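Local coordinates for chitin-binding type-4 domain-containing protein (Photorhabdus laumondii subsp. laumondii, PDB 6T5Z) that is a copper-dependent lytic polysaccharide monooxygenase of family AA10 that probably binds chitin and cleaves its chains oxidatively, at residues 80-85 and 95-100; 113-118 and 147-152. All coordinates share one frame; numbering follows the deposited sequence.

Contact 1: residues 80-85 and 95-100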
loop_
_atom_site.group_PDB
_atom_site.type_symbol
_atom_site.label_atom_id
_atom_site.label_comp_id
_atom_site.label_asym_id
_atom_site.label_seq_id
_atom_site.Cartn_x
_atom_site.Cartn_y
_atom_site.Cartn_z
ATOM N N ILE A 80 12.082 -5.590 -6.735
ATOM C CA ILE A 80 10.630 -5.552 -6.908
ATOM C C ILE A 80 10.273 -4.204 -7.521
ATOM O O ILE A 80 10.895 -3.183 -7.211
ATOM C CB ILE A 80 9.902 -5.786 -5.564
ATOM C CG1 ILE A 80 8.385 -5.751 -5.721
ATOM C CG2 ILE A 80 10.339 -4.759 -4.522
ATOM C CD1 ILE A 80 7.646 -6.319 -4.494
ATOM N N GLU A 81 9.280 -4.204 -8.404
ATOM C CA GLU A 81 8.773 -2.997 -9.038
ATOM C C GLU A 81 7.315 -2.811 -8.658
ATOM O O GLU A 81 6.529 -3.766 -8.709
ATOM C CB GLU A 81 8.882 -3.072 -10.572
ATOM C CG GLU A 81 10.298 -3.112 -11.114
ATOM C CD GLU A 81 10.333 -2.940 -12.617
ATOM O OE1 GLU A 81 9.249 -2.929 -13.245
ATOM O OE2 GLU A 81 11.441 -2.811 -13.173
ATOM N N PHE A 82 6.946 -1.580 -8.314
ATOM C CA PHE A 82 5.570 -1.208 -8.022
ATOM C C PHE A 82 5.040 -0.314 -9.134
ATOM O O PHE A 82 5.692 0.663 -9.514
ATOM C CB PHE A 82 5.474 -0.486 -6.676
ATOM C CG PHE A 82 5.985 -1.297 -5.526
ATOM C CD1 PHE A 82 7.295 -1.169 -5.104
ATOM C CD2 PHE A 82 5.164 -2.211 -4.882
ATOM C CE1 PHE A 82 7.775 -1.906 -4.056
ATOM C CE2 PHE A 82 5.644 -2.965 -3.820
ATOM C CZ PHE A 82 6.957 -2.802 -3.400
ATOM N N GLN A 83 3.856 -0.632 -9.638
ATOM C CA GLN A 83 3.216 0.144 -10.696
ATOM C C GLN A 83 1.949 0.792 -10.156
ATOM O O GLN A 83 1.051 0.089 -9.672
ATOM C CB GLN A 83 2.877 -0.725 -11.906
ATOM C CG GLN A 83 2.259 0.042 -13.065
ATOM C CD GLN A 83 2.014 -0.853 -14.268
ATOM O OE1 GLN A 83 2.770 -0.825 -15.244
ATOM N NE2 GLN A 83 0.960 -1.672 -14.194
ATOM N N TRP A 84 1.874 2.117 -10.272
ATOM C CA TRP A 84 0.680 2.889 -9.952
ATOM C C TRP A 84 -0.066 3.262 -11.224
ATOM O O TRP A 84 0.547 3.689 -12.207
ATOM C CB TRP A 84 1.029 4.181 -9.210
ATOM C CG TRP A 84 1.459 4.055 -7.768
ATOM C CD1 TRP A 84 2.675 3.645 -7.297
ATOM C CD2 TRP A 84 0.679 4.401 -6.616
ATOM N NE1 TRP A 84 2.696 3.704 -5.923
ATOM C CE2 TRP A 84 1.484 4.171 -5.483
ATOM C CE3 TRP A 84 -0.626 4.887 -6.435
ATOM C CZ2 TRP A 84 1.020 4.383 -4.185
ATOM C CZ3 TRP A 84 -1.078 5.109 -5.142
ATOM C CH2 TRP A 84 -0.258 4.858 -4.039
ATOM N N GLU A 85 -1.401 3.132 -11.180
ATOM C CA GLU A 85 -2.310 3.705 -12.167
ATOM C C GLU A 85 -2.807 5.029 -11.592
ATOM O O GLU A 85 -3.478 5.055 -10.552
ATOM C CB GLU A 85 -3.474 2.755 -12.471
ATOM C CG GLU A 85 -3.049 1.374 -12.936
ATOM C CD GLU A 85 -2.594 1.334 -14.393
ATOM O OE1 GLU A 85 -2.649 2.374 -15.072
ATOM O OE2 GLU A 85 -2.190 0.248 -14.871
ATOM N N TRP A 95 7.181 8.832 -3.888
ATOM C CA TRP A 95 6.616 7.490 -3.792
ATOM C C TRP A 95 7.472 6.737 -2.789
ATOM O O TRP A 95 8.700 6.748 -2.903
ATOM C CB TRP A 95 6.658 6.774 -5.150
ATOM C CG TRP A 95 6.261 7.661 -6.275
ATOM C CD1 TRP A 95 7.059 8.552 -6.954
ATOM C CD2 TRP A 95 4.955 7.779 -6.842
ATOM N NE1 TRP A 95 6.320 9.200 -7.916
ATOM C CE2 TRP A 95 5.028 8.742 -7.866
ATOM C CE3 TRP A 95 3.726 7.157 -6.581
ATOM C CZ2 TRP A 95 3.923 9.109 -8.627
ATOM C CZ3 TRP A 95 2.629 7.515 -7.345
ATOM C CH2 TRP A 95 2.732 8.487 -8.345
ATOM N N GLU A 96 6.854 6.091 -1.804
ATOM C CA GLU A 96 7.658 5.397 -0.811
ATOM C C GLU A 96 6.932 4.149 -0.336
ATOM O O GLU A 96 5.709 4.021 -0.482
ATOM C CB GLU A 96 7.996 6.305 0.375
ATOM C CG GLU A 96 6.803 6.682 1.203
ATOM C CD GLU A 96 7.175 7.499 2.446
ATOM O OE1 GLU A 96 8.368 7.808 2.647
ATOM O OE2 GLU A 96 6.252 7.829 3.210
ATOM N N TYR A 97 7.707 3.220 0.229
ATOM C CA TYR A 97 7.214 1.880 0.541
ATOM C C TYR A 97 7.740 1.440 1.897
ATOM O O TYR A 97 8.941 1.557 2.166
ATOM C CB TYR A 97 7.620 0.886 -0.564
ATOM C CG TYR A 97 7.031 1.314 -1.882
ATOM C CD1 TYR A 97 7.709 2.195 -2.721
ATOM C CD2 TYR A 97 5.770 0.864 -2.272
ATOM C CE1 TYR A 97 7.141 2.628 -3.921
ATOM C CE2 TYR A 97 5.206 1.280 -3.454
ATOM C CZ TYR A 97 5.883 2.165 -4.270
ATOM O OH TYR A 97 5.304 2.559 -5.455
ATOM N N PHE A 98 6.827 0.967 2.746
ATOM C CA PHE A 98 7.114 0.377 4.042
ATOM C C PHE A 98 6.782 -1.111 3.988
ATOM O O PHE A 98 5.950 -1.546 3.192
ATOM C CB PHE A 98 6.277 1.047 5.139
ATOM C CG PHE A 98 6.558 2.513 5.325
ATOM C CD1 PHE A 98 7.395 2.938 6.346
ATOM C CD2 PHE A 98 5.957 3.477 4.504
ATOM C CE1 PHE A 98 7.657 4.295 6.545
ATOM C CE2 PHE A 98 6.215 4.830 4.696
ATOM C CZ PHE A 98 7.065 5.240 5.724
ATOM N N ILE A 99 7.401 -1.901 4.858
ATOM C CA ILE A 99 7.025 -3.306 4.950
ATOM C C ILE A 99 6.865 -3.687 6.414
ATOM O O ILE A 99 7.459 -3.075 7.306
ATOM C CB ILE A 99 8.032 -4.224 4.218
ATOM C CG1 ILE A 99 7.445 -5.632 4.024
ATOM C CG2 ILE A 99 9.386 -4.261 4.939
ATOM C CD1 ILE A 99 8.228 -6.462 3.036
ATOM N N THR A 100 6.010 -4.683 6.658
ATOM C CA THR A 100 5.832 -5.194 8.008
ATOM C C THR A 100 7.160 -5.698 8.560
ATOM O O THR A 100 8.040 -6.144 7.816
ATOM C CB THR A 100 4.798 -6.331 8.021
ATOM O OG1 THR A 100 4.969 -7.164 6.861
ATOM C CG2 THR A 100 3.387 -5.758 8.019
#
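The rings of F82 and Y97 lie nearly flat against each other in an offset stack, with centroids 4.0 Å apart and planes inclined by 12°. Y97 CE2 sits over the rim of one face of F82, and I80 CG1 covers the rim of the opposite face; seen from the tyrosine, F82 CD1 stands above the centre of its ring. The pair illustrates how the two sheets of a β-sandwich, here the immunoglobulin-like core of AA10 enzymes, are joined through their inward-facing side chains. Strand 79-86 belongs to the three-stranded sheet and strand 92-99 to the other, and the axes of the short segments come no closer than 10.1 Å, too far for backbone pairing.

The neighbouring aromatic pair is set differently. W95 turns the edge of its six-membered ring, at CE3 and CZ3, toward one face of W84, the planes meeting at 56°; W95 CZ3 comes within 3.7 Å of W84 CG. W95 also stacks on W154 and meets Y125 edge-to-face, so the cluster continues into its own sheet. The side chain of W84 lies about 10 Å from the copper ion held by H1 and H90, which places this aromatic layer near the active site, but not within the coordination sphere.

Both F82 and Y97 carry CG beside the backbone N; each side chain points from its own sheet toward the other, and the two slide past in opposite directions. The phenol oxygen thus arrives at the base of the F82 side chain, Y97 OH lying 3.3 Å from F82 CB. This buried hydroxyl is gripped twice: N136 OD1 is one partner, and the indole N-H of W84 is the other, in a bond bent to 140° at the hydrogen, W84 NE1 lying 2.9 Å from Y97 OH, which sits almost exactly in the indole plane.

Contact 2: residues 113-118 and 147-152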
loop_
_atom_site.group_PDB
_atom_site.type_symbol
_atom_site.label_atom_id
_atom_site.label_comp_id
_atom_site.label_asym_id
_atom_site.label_seq_id
_atom_site.Cartn_x
_atom_site.Cartn_y
_atom_site.Cartn_z
ATOM N N GLU A 113 3.615 -0.103 15.118
ATOM C CA GLU A 113 4.472 -1.114 15.719
ATOM C C GLU A 113 4.608 -2.333 14.812
ATOM O O GLU A 113 5.638 -3.017 14.851
ATOM C CB GLU A 113 3.917 -1.498 17.093
ATOM C CG GLU A 113 4.839 -2.341 17.944
ATOM C CD GLU A 113 4.663 -3.827 17.718
ATOM O OE1 GLU A 113 3.600 -4.241 17.195
ATOM O OE2 GLU A 113 5.593 -4.586 18.066
ATOM N N GLN A 114 3.600 -2.604 13.968
ATOM C CA GLN A 114 3.667 -3.744 13.061
ATOM C C GLN A 114 4.555 -3.487 11.851
ATOM O O GLN A 114 4.978 -4.451 11.198
ATOM C CB GLN A 114 2.257 -4.119 12.597
ATOM C CG GLN A 114 1.380 -4.701 13.713
ATOM C CD GLN A 114 1.289 -6.217 13.657
ATOM O OE1 GLN A 114 2.274 -6.925 13.892
ATOM N NE2 GLN A 114 0.091 -6.727 13.352
ATOM N N PHE A 115 4.842 -2.221 11.543
ATOM C CA PHE A 115 5.614 -1.821 10.374
ATOM C C PHE A 115 7.011 -1.382 10.783
ATOM O O PHE A 115 7.214 -0.860 11.878
ATOM C CB PHE A 115 4.929 -0.655 9.643
ATOM C CG PHE A 115 3.851 -1.073 8.691
ATOM C CD1 PHE A 115 4.179 -1.602 7.459
ATOM C CD2 PHE A 115 2.509 -0.906 9.016
ATOM C CE1 PHE A 115 3.181 -1.989 6.561
ATOM C CE2 PHE A 115 1.512 -1.282 8.124
ATOM C CZ PHE A 115 1.855 -1.819 6.892
ATOM N N ASN A 116 7.979 -1.609 9.899
ATOM C CA ASN A 116 9.254 -0.922 10.042
ATOM C C ASN A 116 9.008 0.584 10.066
ATOM O O ASN A 116 8.080 1.089 9.428
ATOM C CB ASN A 116 10.206 -1.305 8.906
ATOM C CG ASN A 116 10.751 -2.719 9.051
ATOM O OD1 ASN A 116 11.003 -3.190 10.162
ATOM N ND2 ASN A 116 10.931 -3.405 7.927
ATOM N N SER A 117 9.823 1.302 10.845
ATOM C CA SER A 117 9.560 2.721 11.057
ATOM C C SER A 117 9.960 3.577 9.863
ATOM O O SER A 117 9.424 4.673 9.698
ATOM C CB SER A 117 10.272 3.215 12.313
ATOM O OG SER A 117 11.675 3.245 12.113
ATOM N N THR A 118 10.871 3.114 9.032
ATOM C CA THR A 118 11.292 3.894 7.885
ATOM C C THR A 118 11.038 3.092 6.620
ATOM O O THR A 118 10.937 1.859 6.670
ATOM C CB THR A 118 12.779 4.264 7.977
ATOM O OG1 THR A 118 13.552 3.065 8.068
ATOM C CG2 THR A 118 13.040 5.155 9.184
ATOM N N TYR A 147 4.466 -14.318 4.793
ATOM C CA TYR A 147 3.397 -13.351 4.586
ATOM C C TYR A 147 3.804 -12.003 5.171
ATOM O O TYR A 147 4.087 -11.902 6.367
ATOM C CB TYR A 147 2.095 -13.847 5.218
ATOM C CG TYR A 147 0.922 -12.863 5.170
ATOM C CD1 TYR A 147 0.771 -11.945 4.132
ATOM C CD2 TYR A 147 -0.034 -12.864 6.186
ATOM C CE1 TYR A 147 -0.311 -11.050 4.116
ATOM C CE2 TYR A 147 -1.102 -11.989 6.176
ATOM C CZ TYR A 147 -1.236 -11.088 5.139
ATOM O OH TYR A 147 -2.318 -10.236 5.155
ATOM N N HIS A 148 3.809 -10.975 4.323
ATOM C CA HIS A 148 4.124 -9.610 4.721
ATOM C C HIS A 148 3.214 -8.646 3.983
ATOM O O HIS A 148 2.749 -8.938 2.876
ATOM C CB HIS A 148 5.586 -9.269 4.422
ATOM C CG HIS A 148 6.534 -9.927 5.359
ATOM N ND1 HIS A 148 6.714 -9.479 6.647
ATOM C CD2 HIS A 148 7.316 -11.025 5.222
ATOM C CE1 HIS A 148 7.587 -10.259 7.259
ATOM N NE2 HIS A 148 7.967 -11.205 6.417
ATOM N N VAL A 149 2.981 -7.487 4.596
ATOM C CA VAL A 149 2.176 -6.428 4.003
ATOM C C VAL A 149 3.101 -5.273 3.671
ATOM O O VAL A 149 3.911 -4.859 4.507
ATOM C CB VAL A 149 1.043 -5.976 4.937
ATOM C CG1 VAL A 149 0.336 -4.751 4.362
ATOM C CG2 VAL A 149 0.064 -7.123 5.163
ATOM N N ILE A 150 2.985 -4.766 2.450
ATOM C CA ILE A 150 3.750 -3.618 1.991
ATOM C C ILE A 150 2.790 -2.441 1.928
ATOM O O ILE A 150 1.671 -2.579 1.420
ATOM C CB ILE A 150 4.400 -3.902 0.621
ATOM C CG1 ILE A 150 5.490 -4.967 0.784
ATOM C CG2 ILE A 150 4.924 -2.597 -0.018
ATOM C CD1 ILE A 150 6.078 -5.540 -0.493
ATOM N N LEU A 151 3.204 -1.297 2.478
ATOM C CA LEU A 151 2.421 -0.067 2.416
ATOM C C LEU A 151 3.048 0.877 1.400
ATOM O O LEU A 151 4.150 1.397 1.613
ATOM C CB LEU A 151 2.320 0.610 3.783
ATOM C CG LEU A 151 1.613 1.972 3.781
ATOM C CD1 LEU A 151 0.128 1.834 3.396
ATOM C CD2 LEU A 151 1.737 2.689 5.119
ATOM N N GLY A 152 2.340 1.108 0.293
ATOM C CA GLY A 152 2.757 2.102 -0.675
ATOM C C GLY A 152 2.135 3.436 -0.326
ATOM O O GLY A 152 0.951 3.507 0.011
#
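F115 reaches from a loop to V149 and L151 on strand 148-156, an instance of a β-sandwich sheet whose outer face is covered by a connecting segment. In this immunoglobulin-like fold the loop 113-118 belongs to the link between strands 92-99 and 121-126, and it contributes one aromatic ring to the contact.

The bond from CA to CB of F115 runs roughly along the strand; at CB the chain turns, and with CG beside the backbone N (chi1 -84°) the ring swings in, so that one side of it makes the approach. CD1 packs against the backbone of the adjoining strand, 3.6 Å from I99 C. The next atom, CE1, is placed between two residues of strand 148-156: it lies 3.6 Å from V149 O and 3.9 Å from L151 CB. At the tip, F115 CZ keeps 4.0 Å from L151 CB and 4.2 Å from V149 CG1. The contacts are thus looser toward the valine methyl and closer at the backbone carbonyl and the leucine methylene, and the ring meets these atoms obliquely.

The strand residues present themselves unequally. V149 turns CG1 anti to its nitrogen (chi1 173°), which carries this methyl to the ring tip, its long axis crossing that of F115 at a slant. L151 lies at about a right angle to F115 and touches through CB. Both residues also rest on V166 of strand 161-172, so F115 closes over a patch of apolar side chains that two neighbouring strands share, while its own ring packs on F98.

No hydrogen bond crosses between the two segments. The carbonyl beside the ring is nevertheless engaged in sheet pairing, since V149 O accepts the backbone N-H of T100.

How the contacts relate
The two contacts have centres about 11 Å apart and follow one another along the chain, contact 1 being complete before contact 2 begins. They meet on the mixed sheet, where strands 92-99 and 148-156 are antiparallel neighbours: F98 O and L151 N, 2.8 Å apart, probably share a hydrogen bond, and T100 OG1 stands 2.9 Å from H148 ND1, another probable bond. Contact 1 ties this sheet to the three-stranded one on the side nearer the copper site, whereas contact 2 adds a loop to it away from that site. Strand 92-99 and the residues that follow it thus serve both the sandwich interior and the loop-covered surface of a single domain.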